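Local structure of malonyl CoA-acyl carrier protein transacylase (Synechocystis sp. PCC 6803 substr. Kazusa, 4RR5) at residues 206-220 with 225-237. The protein catalyses transfer of the malonyl group from malonyl-CoA to holo-acyl carrier protein, supplying malonyl-ACP for fatty acid biosynthesis. Sequence-based numbering, arbitrary orientation.
Sequences CHFNDATVPVLSNVD and QNGDRLKEKLIQQ
The Phe-208 ring lies against helix 227-235 with Lys-231 CG over the centre of one face, a CH-pi contact 4.0 Å from the centroid. Leu-234 CD2 meets the ring edge in plane, as does Cys-206 SG, and Phe-101 packs edge-to-face with it. Beyond the ring the Lys-231 chain bends at chi3 (-57°), which puts NZ beside Cys-206 O, at a doubtfully short distance; NZ also hydrogen-bonds to Thr-204 O. The guanidinium of Arg-229 has Lys-233 CE over one face, near its margin, and gives NH2 to Asp-220 OD2 at 2.7 Å in a salt bridge of weak hydrogen-bond geometry, the two planes 40° apart. The straight Lys-233 chain runs past Ser-217 to Asp-220, where NZ donates to the backbone O at 2.5 Å in the carbonyl plane and makes a weak salt bridge to OD2, joining both cations on one carboxylate oxygen; a water accepts from the same NZ and from Ser-217 OG. At the helix start Asp-210 OD1 takes Gly-227 N on its anti lone pair (2.7 Å, 164°), while Asn-226 OD1, as N-cap, accepts from Arg-229 N. Leu-230 spreads its methyls over Val-215 and Ser-217, CD1 lying 3.6 Å from Val-215 CG2. At the far end, Gln-237 NE2 reaches Asn-218 OD1 at 2.8 Å from above the carbonyl plane; Ser-88 N also donates to this OD1, Ser-88 O accepts from NE2, and Arg-113 holds Gln-237 OE1. With Asn-218 ND2 on Gly-86 O, this pair braces the probable GxSxG nucleophile elbow of the FabD acyltransferase fold, Ser-88 being the active-site serine by similarity.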
loop_
_atom_site.group_PDB
_atom_site.type_symbol
_atom_site.label_atom_id
_atom_site.label_comp_id
_atom_site.label_asym_id
_atom_site.label_seq_id
_atom_site.Cartn_x
_atom_site.Cartn_y
_atom_site.Cartn_z
ATOM N N CYS A 206 0.394 19.891 -6.238
ATOM C CA CYS A 206 1.496 19.553 -5.370
ATOM C C CYS A 206 2.714 19.310 -6.243
ATOM O O CYS A 206 2.642 18.531 -7.186
ATOM C CB CYS A 206 1.130 18.325 -4.524
ATOM S SG CYS A 206 2.423 17.760 -3.415
ATOM N N HIS A 207 3.824 19.991 -5.973
ATOM C CA HIS A 207 5.023 19.766 -6.777
ATOM C C HIS A 207 5.689 18.455 -6.404
ATOM O O HIS A 207 5.918 18.190 -5.230
ATOM C CB HIS A 207 6.022 20.895 -6.612
ATOM C CG HIS A 207 7.395 20.552 -7.110
ATOM N ND1 HIS A 207 7.633 20.116 -8.397
ATOM C CD2 HIS A 207 8.599 20.570 -6.490
ATOM C CE1 HIS A 207 8.928 19.887 -8.549
ATOM N NE2 HIS A 207 9.536 20.152 -7.408
ATOM N N PHE A 208 6.003 17.630 -7.394
ATOM C CA PHE A 208 6.697 16.378 -7.130
ATOM C C PHE A 208 8.164 16.455 -7.564
ATOM O O PHE A 208 8.449 16.735 -8.734
ATOM C CB PHE A 208 6.012 15.220 -7.858
ATOM C CG PHE A 208 4.890 14.591 -7.090
ATOM C CD1 PHE A 208 4.173 15.319 -6.155
ATOM C CD2 PHE A 208 4.555 13.261 -7.303
ATOM C CE1 PHE A 208 3.134 14.743 -5.457
ATOM C CE2 PHE A 208 3.515 12.666 -6.590
ATOM C CZ PHE A 208 2.803 13.413 -5.663
ATOM N N ASN A 209 9.095 16.212 -6.644
ATOM C CA ASN A 209 10.500 16.097 -7.036
ATOM C C ASN A 209 10.713 14.802 -7.795
ATOM O O ASN A 209 9.939 13.854 -7.670
ATOM C CB ASN A 209 11.455 16.121 -5.828
ATOM C CG ASN A 209 11.200 17.283 -4.891
ATOM O OD1 ASN A 209 10.882 18.391 -5.322
ATOM N ND2 ASN A 209 11.316 17.025 -3.589
ATOM N N ASP A 210 11.776 14.749 -8.574
ATOM C CA ASP A 210 12.150 13.495 -9.186
ATOM C C ASP A 210 12.649 12.582 -8.065
ATOM O O ASP A 210 13.066 13.046 -6.998
ATOM C CB ASP A 210 13.203 13.712 -10.283
ATOM C CG ASP A 210 12.676 14.571 -11.444
ATOM O OD1 ASP A 210 11.473 14.454 -11.786
ATOM O OD2 ASP A 210 13.457 15.369 -12.013
ATOM N N ALA A 211 12.578 11.283 -8.298
ATOM C CA ALA A 211 12.940 10.321 -7.282
ATOM C C ALA A 211 14.427 10.009 -7.334
ATOM O O ALA A 211 15.025 9.903 -8.406
ATOM C CB ALA A 211 12.122 9.041 -7.435
ATOM N N THR A 212 14.998 9.842 -6.146
ATOM C CA THR A 212 16.402 9.527 -5.966
ATOM C C THR A 212 16.696 8.045 -6.229
ATOM O O THR A 212 17.857 7.648 -6.336
ATOM C CB THR A 212 16.820 9.900 -4.556
ATOM O OG1 THR A 212 16.140 9.042 -3.647
ATOM C CG2 THR A 212 16.371 11.299 -4.256
ATOM N N VAL A 213 15.642 7.230 -6.306
ATOM C CA VAL A 213 15.740 5.842 -6.773
ATOM C C VAL A 213 14.497 5.494 -7.614
ATOM O O VAL A 213 13.495 6.223 -7.600
ATOM C CB VAL A 213 15.888 4.834 -5.607
ATOM C CG1 VAL A 213 17.209 5.011 -4.908
ATOM C CG2 VAL A 213 14.769 4.982 -4.627
ATOM N N PRO A 214 14.563 4.396 -8.378
ATOM C CA PRO A 214 13.379 4.030 -9.164
ATOM C C PRO A 214 12.177 3.665 -8.302
ATOM O O PRO A 214 12.305 2.861 -7.375
ATOM C CB PRO A 214 13.850 2.809 -9.968
ATOM C CG PRO A 214 15.315 2.986 -10.083
ATOM C CD PRO A 214 15.750 3.621 -8.782
ATOM N N VAL A 215 11.030 4.265 -8.617
ATOM C CA VAL A 215 9.747 3.902 -8.031
ATOM C C VAL A 215 8.958 3.045 -9.009
ATOM O O VAL A 215 8.806 3.429 -10.173
ATOM C CB VAL A 215 8.918 5.160 -7.684
ATOM C CG1 VAL A 215 7.683 4.802 -6.837
ATOM C CG2 VAL A 215 9.797 6.203 -7.002
ATOM N N LEU A 216 8.459 1.896 -8.558
ATOM C CA LEU A 216 7.539 1.106 -9.384
ATOM C C LEU A 216 6.096 1.305 -8.918
ATOM O O LEU A 216 5.682 0.758 -7.901
ATOM C CB LEU A 216 7.900 -0.385 -9.366
ATOM C CG LEU A 216 9.189 -0.814 -10.083
ATOM C CD1 LEU A 216 10.458 -0.273 -9.419
ATOM C CD2 LEU A 216 9.251 -2.327 -10.190
ATOM N N SER A 217 5.327 2.073 -9.682
ATOM C CA SER A 217 3.986 2.446 -9.252
ATOM C C SER A 217 2.875 1.417 -9.533
ATOM O O SER A 217 2.938 0.652 -10.498
ATOM C CB SER A 217 3.630 3.772 -9.885
ATOM O OG SER A 217 4.688 4.682 -9.653
ATOM N N ASN A 218 1.850 1.428 -8.676
ATOM C CA ASN A 218 0.769 0.450 -8.705
ATOM C C ASN A 218 0.085 0.279 -10.061
ATOM O O ASN A 218 -0.181 -0.849 -10.482
ATOM C CB ASN A 218 -0.313 0.812 -7.666
ATOM C CG ASN A 218 0.095 0.496 -6.228
ATOM O OD1 ASN A 218 -0.660 0.774 -5.295
ATOM N ND2 ASN A 218 1.290 -0.067 -6.042
ATOM N N VAL A 219 -0.249 1.380 -10.726
ATOM C CA VAL A 219 -0.957 1.264 -12.002
ATOM C C VAL A 219 -0.026 0.946 -13.173
ATOM O O VAL A 219 -0.492 0.539 -14.235
ATOM C CB VAL A 219 -1.751 2.545 -12.355
ATOM C CG1 VAL A 219 -2.906 2.742 -11.379
ATOM C CG2 VAL A 219 -0.834 3.776 -12.412
ATOM N N ASP A 220 1.280 1.128 -12.987
ATOM C CA ASP A 220 2.239 0.878 -14.065
ATOM C C ASP A 220 3.640 0.661 -13.498
ATOM O O ASP A 220 4.452 1.594 -13.427
ATOM C CB ASP A 220 2.219 2.040 -15.078
ATOM C CG ASP A 220 3.324 1.936 -16.134
ATOM O OD1 ASP A 220 3.834 0.821 -16.402
ATOM O OD2 ASP A 220 3.682 2.985 -16.700
ATOM N N GLN A 225 11.662 7.494 -12.463
ATOM C CA GLN A 225 12.045 8.440 -11.427
ATOM C C GLN A 225 11.568 9.839 -11.713
ATOM O O GLN A 225 11.814 10.750 -10.925
ATOM C CB GLN A 225 13.550 8.455 -11.254
ATOM C CG GLN A 225 14.088 7.138 -10.814
ATOM C CD GLN A 225 15.565 7.192 -10.559
ATOM O OE1 GLN A 225 16.287 6.244 -10.860
ATOM N NE2 GLN A 225 16.029 8.300 -9.991
ATOM N N ASN A 226 10.896 10.013 -12.848
ATOM C CA ASN A 226 10.346 11.313 -13.208
ATOM C C ASN A 226 9.183 11.726 -12.287
ATOM O O ASN A 226 8.194 10.992 -12.130
ATOM C CB ASN A 226 9.897 11.308 -14.673
ATOM C CG ASN A 226 9.324 12.638 -15.101
ATOM O OD1 ASN A 226 8.108 12.793 -15.256
ATOM N ND2 ASN A 226 10.199 13.621 -15.280
ATOM N N GLY A 227 9.318 12.901 -11.675
ATOM C CA GLY A 227 8.350 13.376 -10.709
ATOM C C GLY A 227 6.955 13.480 -11.284
ATOM O O GLY A 227 5.964 13.195 -10.614
ATOM N N ASP A 228 6.870 13.871 -12.543
ATOM C CA ASP A 228 5.570 14.155 -13.135
ATOM C C ASP A 228 4.870 12.891 -13.627
ATOM O O ASP A 228 3.643 12.790 -13.578
ATOM C CB ASP A 228 5.727 15.168 -14.267
ATOM C CG ASP A 228 5.937 16.570 -13.750
ATOM O OD1 ASP A 228 5.326 16.924 -12.717
ATOM O OD2 ASP A 228 6.739 17.306 -14.358
ATOM N N ARG A 229 5.650 11.931 -14.099
ATOM C CA ARG A 229 5.076 10.661 -14.487
ATOM C C ARG A 229 4.554 9.953 -13.225
ATOM O O ARG A 229 3.470 9.357 -13.246
ATOM C CB ARG A 229 6.098 9.804 -15.236
ATOM C CG ARG A 229 5.575 8.416 -15.657
ATOM C CD ARG A 229 4.348 8.464 -16.603
ATOM N NE ARG A 229 3.956 7.109 -16.996
ATOM C CZ ARG A 229 2.735 6.595 -16.855
ATOM N NH1 ARG A 229 1.745 7.321 -16.353
ATOM N NH2 ARG A 229 2.502 5.346 -17.225
ATOM N N LEU A 230 5.314 10.049 -12.127
ATOM C CA LEU A 230 4.925 9.440 -10.847
ATOM C C LEU A 230 3.630 10.034 -10.277
ATOM O O LEU A 230 2.766 9.296 -9.811
ATOM C CB LEU A 230 6.051 9.574 -9.825
ATOM C CG LEU A 230 7.254 8.658 -10.028
ATOM C CD1 LEU A 230 8.206 8.830 -8.875
ATOM C CD2 LEU A 230 6.851 7.211 -10.149
ATOM N N LYS A 231 3.497 11.356 -10.320
ATOM C CA LYS A 231 2.244 12.002 -9.945
ATOM C C LYS A 231 1.084 11.511 -10.810
ATOM O O LYS A 231 -0.010 11.202 -10.309
ATOM C CB LYS A 231 2.347 13.523 -10.057
ATOM C CG LYS A 231 1.179 14.229 -9.385
ATOM C CD LYS A 231 1.042 15.690 -9.789
ATOM C CE LYS A 231 2.302 16.483 -9.495
ATOM N NZ LYS A 231 1.983 17.933 -9.349
ATOM N N GLU A 232 1.332 11.436 -12.113
ATOM C CA GLU A 232 0.338 10.942 -13.059
ATOM C C GLU A 232 -0.090 9.530 -12.672
ATOM O O GLU A 232 -1.270 9.257 -12.543
ATOM C CB GLU A 232 0.887 10.967 -14.489
ATOM C CG GLU A 232 -0.160 10.726 -15.583
ATOM C CD GLU A 232 0.440 10.207 -16.893
ATOM O OE1 GLU A 232 1.635 10.470 -17.179
ATOM O OE2 GLU A 232 -0.289 9.512 -17.631
ATOM N N LYS A 233 0.868 8.639 -12.472
ATOM C CA LYS A 233 0.553 7.286 -12.039
ATOM C C LYS A 233 -0.182 7.259 -10.678
ATOM O O LYS A 233 -1.056 6.423 -10.446
ATOM C CB LYS A 233 1.828 6.454 -11.947
ATOM C CG LYS A 233 2.652 6.377 -13.221
ATOM C CD LYS A 233 3.773 5.384 -13.012
ATOM C CE LYS A 233 4.658 5.203 -14.215
ATOM N NZ LYS A 233 5.333 3.885 -14.081
ATOM N N LEU A 234 0.179 8.168 -9.776
ATOM C CA LEU A 234 -0.437 8.188 -8.457
ATOM C C LEU A 234 -1.889 8.684 -8.553
ATOM O O LEU A 234 -2.802 8.109 -7.964
ATOM C CB LEU A 234 0.381 9.056 -7.505
ATOM C CG LEU A 234 -0.146 9.139 -6.073
ATOM C CD1 LEU A 234 0.013 7.778 -5.382
ATOM C CD2 LEU A 234 0.548 10.248 -5.283
ATOM N N ILE A 235 -2.087 9.749 -9.320
ATOM C CA ILE A 235 -3.421 10.278 -9.593
ATOM C C ILE A 235 -4.338 9.208 -10.169
ATOM O O ILE A 235 -5.532 9.174 -9.868
ATOM C CB ILE A 235 -3.349 11.485 -10.562
ATOM C CG1 ILE A 235 -2.883 12.731 -9.798
ATOM C CG2 ILE A 235 -4.701 11.732 -11.253
ATOM C CD1 ILE A 235 -2.669 13.923 -10.666
ATOM N N GLN A 236 -3.770 8.315 -10.974
ATOM C CA GLN A 236 -4.527 7.217 -11.557
ATOM C C GLN A 236 -4.775 6.045 -10.586
ATOM O O GLN A 236 -5.589 5.160 -10.858
ATOM C CB GLN A 236 -3.807 6.718 -12.804
ATOM C CG GLN A 236 -3.914 7.690 -13.964
ATOM C CD GLN A 236 -2.933 7.389 -15.079
ATOM O OE1 GLN A 236 -2.210 6.396 -15.035
ATOM N NE2 GLN A 236 -2.905 8.248 -16.090
ATOM N N GLN A 237 -4.096 6.053 -9.444
ATOM C CA GLN A 237 -4.053 4.868 -8.600
ATOM C C GLN A 237 -5.383 4.543 -7.937
ATOM O O GLN A 237 -5.713 3.377 -7.743
ATOM C CB GLN A 237 -2.986 5.033 -7.526
ATOM C CG GLN A 237 -2.829 3.827 -6.619
ATOM C CD GLN A 237 -2.270 4.214 -5.285
ATOM O OE1 GLN A 237 -2.754 5.166 -4.659
ATOM N NE2 GLN A 237 -1.238 3.504 -4.842
HETATM O O HOH W 1 6.716 4.107 -11.579
HETATM O O HOH W 2 3.531 6.708 -8.438
HETATM O O HOH W 3 0.162 3.982 -9.336
#